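Local coordinates for probable benzoylformate decarboxylase (Rhodococcus jostii, PDB 7ORX), which belongs to the thiamine diphosphate-dependent enzymes and binds thiamine diphosphate and a sodium ion in a four-chain assembly, at residues A223-L226 with A227-R231; G322-L325 with E326-N330. All blocks are in the same frame, centred on the assembly; numbering follows the deposited sequence.

Overall arrangement
Both contacts are single helical stretches of the central domain, whose parallel six-stranded sheet and flanking helices are of the Rossmann-like kind. Contact 1 comes first along the chain, on helix 220-230, which leads from strand 206-210 to strand 234-236; contact 2 follows on helix 321-331, after 315-318, one of the two outermost strands. Their centres lie about 11 Å apart, and the two helices pack against each other: Lys229 NZ of contact 1 reaches Ala329 O of contact 2 at 2.9 Å, a probable hydrogen bond, while Leu225 packs on Asn330. The pair thus joins a crossover helix to the helix that follows one edge strand of the sheet.

Contact 1 (A223-L226 with A227-R231)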
loop_
_atom_site.group_PDB
_atom_site.type_symbol
_atom_site.label_atom_id
_atom_site.label_comp_id
_atom_site.label_asym_id
_atom_site.label_seq_id
_atom_site.Cartn_x
_atom_site.Cartn_y
_atom_site.Cartn_z
ATOM N N ALA C 223 20.220 -27.856 -22.053
ATOM C CA ALA C 223 21.232 -26.793 -22.122
ATOM C C ALA C 223 22.562 -27.415 -22.578
ATOM O O ALA C 223 23.241 -26.828 -23.443
ATOM C CB ALA C 223 21.385 -26.179 -20.772
ATOM N N VAL C 224 22.927 -28.572 -22.017
ATOM C CA VAL C 224 24.180 -29.281 -22.392
ATOM C C VAL C 224 24.104 -29.593 -23.876
ATOM O O VAL C 224 25.063 -29.264 -24.595
ATOM C CB VAL C 224 24.443 -30.548 -21.562
ATOM C CG1 VAL C 224 25.374 -31.495 -22.292
ATOM C CG2 VAL C 224 24.986 -30.216 -20.180
ATOM N N LEU C 225 23.002 -30.201 -24.320
ATOM C CA LEU C 225 22.921 -30.690 -25.714
ATOM C C LEU C 225 23.034 -29.488 -26.655
ATOM O O LEU C 225 23.706 -29.575 -27.684
ATOM C CB LEU C 225 21.625 -31.468 -25.875
ATOM C CG LEU C 225 21.353 -31.971 -27.293
ATOM C CD1 LEU C 225 22.516 -32.793 -27.844
ATOM C CD2 LEU C 225 20.068 -32.761 -27.311
ATOM N N LEU C 226 22.453 -28.367 -26.275
ATOM C CA LEU C 226 22.443 -27.131 -27.098
ATOM C C LEU C 226 23.857 -26.560 -27.201
ATOM O O LEU C 226 24.249 -26.185 -28.300
ATOM C CB LEU C 226 21.471 -26.115 -26.481
ATOM C CG LEU C 226 21.388 -24.776 -27.215
ATOM C CD1 LEU C 226 20.989 -24.989 -28.676
ATOM C CD2 LEU C 226 20.397 -23.832 -26.540
ATOM N N ALA C 227 24.591 -26.489 -26.084
ATOM C CA ALA C 227 26.007 -26.074 -26.064
ATOM C C ALA C 227 26.831 -27.020 -26.941
ATOM O O ALA C 227 27.681 -26.498 -27.686
ATOM C CB ALA C 227 26.524 -26.023 -24.645
ATOM N N GLU C 228 26.612 -28.342 -26.870
ATOM C CA GLU C 228 27.310 -29.320 -27.754
ATOM C C GLU C 228 27.028 -28.978 -29.221
ATOM O O GLU C 228 27.985 -28.884 -30.002
ATOM C CB GLU C 228 26.979 -30.764 -27.384
ATOM C CG GLU C 228 27.895 -31.290 -26.262
ATOM C CD GLU C 228 27.363 -32.439 -25.406
ATOM O OE1 GLU C 228 26.179 -32.896 -25.678
ATOM O OE2 GLU C 228 28.113 -32.858 -24.446
ATOM N N LYS C 229 25.776 -28.712 -29.580
ATOM C CA LYS C 229 25.397 -28.509 -31.003
ATOM C C LYS C 229 26.022 -27.224 -31.543
ATOM O O LYS C 229 26.412 -27.210 -32.714
ATOM C CB LYS C 229 23.872 -28.441 -31.169
ATOM C CG LYS C 229 23.177 -29.733 -30.795
ATOM C CD LYS C 229 22.218 -30.226 -31.840
ATOM C CE LYS C 229 21.712 -31.623 -31.565
ATOM N NZ LYS C 229 20.290 -31.716 -31.964
ATOM N N LEU C 230 26.073 -26.166 -30.736
ATOM C CA LEU C 230 26.619 -24.850 -31.158
ATOM C C LEU C 230 28.113 -24.742 -30.862
ATOM O O LEU C 230 28.662 -23.681 -31.161
ATOM C CB LEU C 230 25.871 -23.744 -30.416
ATOM C CG LEU C 230 24.419 -23.551 -30.830
ATOM C CD1 LEU C 230 23.802 -22.483 -29.944
ATOM C CD2 LEU C 230 24.313 -23.176 -32.305
ATOM N N ARG C 231 28.726 -25.770 -30.271
ATOM C CA ARG C 231 30.121 -25.698 -29.803
ATOM C C ARG C 231 30.329 -24.364 -29.084
ATOM O O ARG C 231 31.377 -23.699 -29.319
ATOM C CB ARG C 231 31.074 -25.913 -30.984
ATOM C CG ARG C 231 30.963 -27.316 -31.558
ATOM C CD ARG C 231 29.866 -27.445 -32.623
ATOM N NE ARG C 231 30.115 -28.595 -33.478
ATOM C CZ ARG C 231 29.578 -29.797 -33.354
ATOM N NH1 ARG C 231 28.644 -30.048 -32.448
ATOM N NH2 ARG C 231 29.963 -30.741 -34.186
#
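Four backbone hydrogen bonds tie residues 223-226 to 227-231 in i to i+4 steps. Ala227 N gives to Ala223 O at 3.0 Å and Glu228 N to Val224 O at 2.9 Å; the bonds from Lys229 N to Leu225 O and from Leu230 N to Leu226 O are more bent.

Three side-chain pairs pack along the helix. The apolar one is Leu226 with Leu230, which lie alongside one another, pointing the same way, with their CD1 methyls 4.0 Å apart; Leu226 also rests on Leu208 of the sheet and Leu325 of helix 321-331. Leu225 and Lys229 are crossed, and here it is the aliphatic part of the lysine that touches, CE lying 4.0 Å from Leu225 CD1. Val224 turns CG1 away from its own backbone N (chi1 158°), which packs that methyl against the Glu228 carboxylate, 3.7 Å from OE2.

The charged ends look beyond this stretch. Glu228 OE2 is hydrogen-bonded to His249 NE2, and Lys229 NZ to Ala329 O in helix 321-331.

At the C-terminal end, Glu228 O accepts the backbone N of Arg231 at 3.2 Å and, as an additional side-chain bond, its NH1 at 2.8 Å. They approach from opposite faces of the carbonyl plane, and NH1 stands 35° out of it. Arg231 NE is meanwhile bonded to Arg337 O.

With its positive phi of 44° and backbone bonds back into the last turn, Arg231 completes a Schellman motif, closing a crossover helix of the Rossmann-like central domain just before strand 234-236.

Contact 2 (G322-L325 with E326-N330); sequences GSTL and EILAN
Ile327 N donates to Ser323 O at 2.8 Å, an almost straight bond with an N-H...O angle of 170°. The neighbouring i to i+4 bonds run from Leu328 N to Thr324 O and from Ala329 N to Leu325 O, both 2.9 Å, and from Glu326 N to Gly322 O at 3.0 Å.

Thr324 OG1 bonds Pro320 O just ahead of the helix, and Ser323 OG bonds Ala186 O, from a distant part of the chain. Gly322 N is hydrogen-bonded to Asp217 OD2, so a carboxylate receives an N-H of the opening turn.

Outward from these bonds, Thr324 and Leu328 run side by side and point the same way. Placing OG1 beside the backbone N (chi1 -58°) leaves Thr324 CG2 anti to that N and leaning toward the next turn, 4.1 Å from Leu328 CD1. Leu328 continues into Leu196, Ile197 and Leu200 of helix 190-202. Ile327 CD1 packs 4.2 Å from Ser323 CB, and its side chain also touches Ile193. Leu325 faces Ala223 and Leu226 of helix 220-230.

Thr324 therefore works in two directions, its hydroxyl bonding back to Pro320 O and its methyl packing on Leu328. The chemistry implies a helix with polar ties at its start and apolar side chains that pack on helix 190-202 (Ile327, Leu328) and on helix 220-230 (Leu325).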
loop_
_atom_site.group_PDB
_atom_site.type_symbol
_atom_site.label_atom_id
_atom_site.label_comp_id
_atom_site.label_asym_id
_atom_site.label_seq_id
_atom_site.Cartn_x
_atom_site.Cartn_y
_atom_site.Cartn_z
ATOM N N GLY C 322 12.190 -24.564 -19.774
ATOM C CA GLY C 322 12.185 -26.014 -20.019
ATOM C C GLY C 322 11.942 -26.309 -21.486
ATOM O O GLY C 322 12.892 -26.706 -22.186
ATOM N N SER C 323 10.713 -26.094 -21.938
ATOM C CA SER C 323 10.273 -26.418 -23.319
ATOM C C SER C 323 11.211 -25.761 -24.324
ATOM O O SER C 323 11.639 -26.462 -25.246
ATOM C CB SER C 323 8.856 -25.972 -23.618
ATOM O OG SER C 323 7.998 -26.197 -22.508
ATOM N N THR C 324 11.443 -24.455 -24.196
ATOM C CA THR C 324 12.170 -23.660 -25.210
ATOM C C THR C 324 13.499 -24.369 -25.485
ATOM O O THR C 324 13.758 -24.756 -26.643
ATOM C CB THR C 324 12.349 -22.213 -24.733
ATOM O OG1 THR C 324 11.043 -21.687 -24.484
ATOM C CG2 THR C 324 13.086 -21.356 -25.738
ATOM N N LEU C 325 14.257 -24.598 -24.416
ATOM C CA LEU C 325 15.600 -25.218 -24.434
ATOM C C LEU C 325 15.532 -26.622 -25.043
ATOM O O LEU C 325 16.440 -26.961 -25.815
ATOM C CB LEU C 325 16.100 -25.260 -22.988
ATOM C CG LEU C 325 17.520 -24.840 -22.757
ATOM C CD1 LEU C 325 17.909 -23.653 -23.600
ATOM C CD2 LEU C 325 17.676 -24.499 -21.278
ATOM N N GLU C 326 14.519 -27.404 -24.668
ATOM C CA GLU C 326 14.283 -28.773 -25.192
ATOM C C GLU C 326 14.117 -28.671 -26.707
ATOM O O GLU C 326 14.831 -29.380 -27.423
ATOM C CB GLU C 326 13.071 -29.411 -24.507
ATOM C CG GLU C 326 12.716 -30.782 -25.052
ATOM C CD GLU C 326 11.405 -31.419 -24.566
ATOM O OE1 GLU C 326 10.829 -30.939 -23.548
ATOM O OE2 GLU C 326 10.950 -32.413 -25.210
ATOM N N ILE C 327 13.220 -27.794 -27.163
ATOM C CA ILE C 327 12.916 -27.603 -28.611
ATOM C C ILE C 327 14.221 -27.210 -29.324
ATOM O O ILE C 327 14.552 -27.872 -30.345
ATOM C CB ILE C 327 11.780 -26.580 -28.833
ATOM C CG1 ILE C 327 10.393 -27.229 -28.850
ATOM C CG2 ILE C 327 12.012 -25.787 -30.097
ATOM C CD1 ILE C 327 9.440 -26.757 -27.740
ATOM N N LEU C 328 14.929 -26.185 -28.831
ATOM C CA LEU C 328 16.085 -25.631 -29.564
ATOM C C LEU C 328 17.178 -26.703 -29.617
ATOM O O LEU C 328 17.816 -26.855 -30.666
ATOM C CB LEU C 328 16.627 -24.415 -28.830
ATOM C CG LEU C 328 15.781 -23.164 -28.794
ATOM C CD1 LEU C 328 16.489 -22.128 -27.920
ATOM C CD2 LEU C 328 15.563 -22.640 -30.196
ATOM N N ALA C 329 17.408 -27.389 -28.503
ATOM C CA ALA C 329 18.452 -28.419 -28.350
ATOM C C ALA C 329 18.210 -29.537 -29.361
ATOM O O ALA C 329 19.186 -30.065 -29.903
ATOM C CB ALA C 329 18.450 -28.951 -26.936
ATOM N N ASN C 330 16.960 -29.898 -29.607
ATOM C CA ASN C 330 16.649 -31.075 -30.463
ATOM C C ASN C 330 16.579 -30.666 -31.939
ATOM O O ASN C 330 16.548 -31.592 -32.749
ATOM C CB ASN C 330 15.409 -31.827 -29.970
ATOM C CG ASN C 330 15.698 -32.582 -28.682
ATOM O OD1 ASN C 330 16.707 -33.289 -28.532
ATOM N ND2 ASN C 330 14.826 -32.407 -27.709
#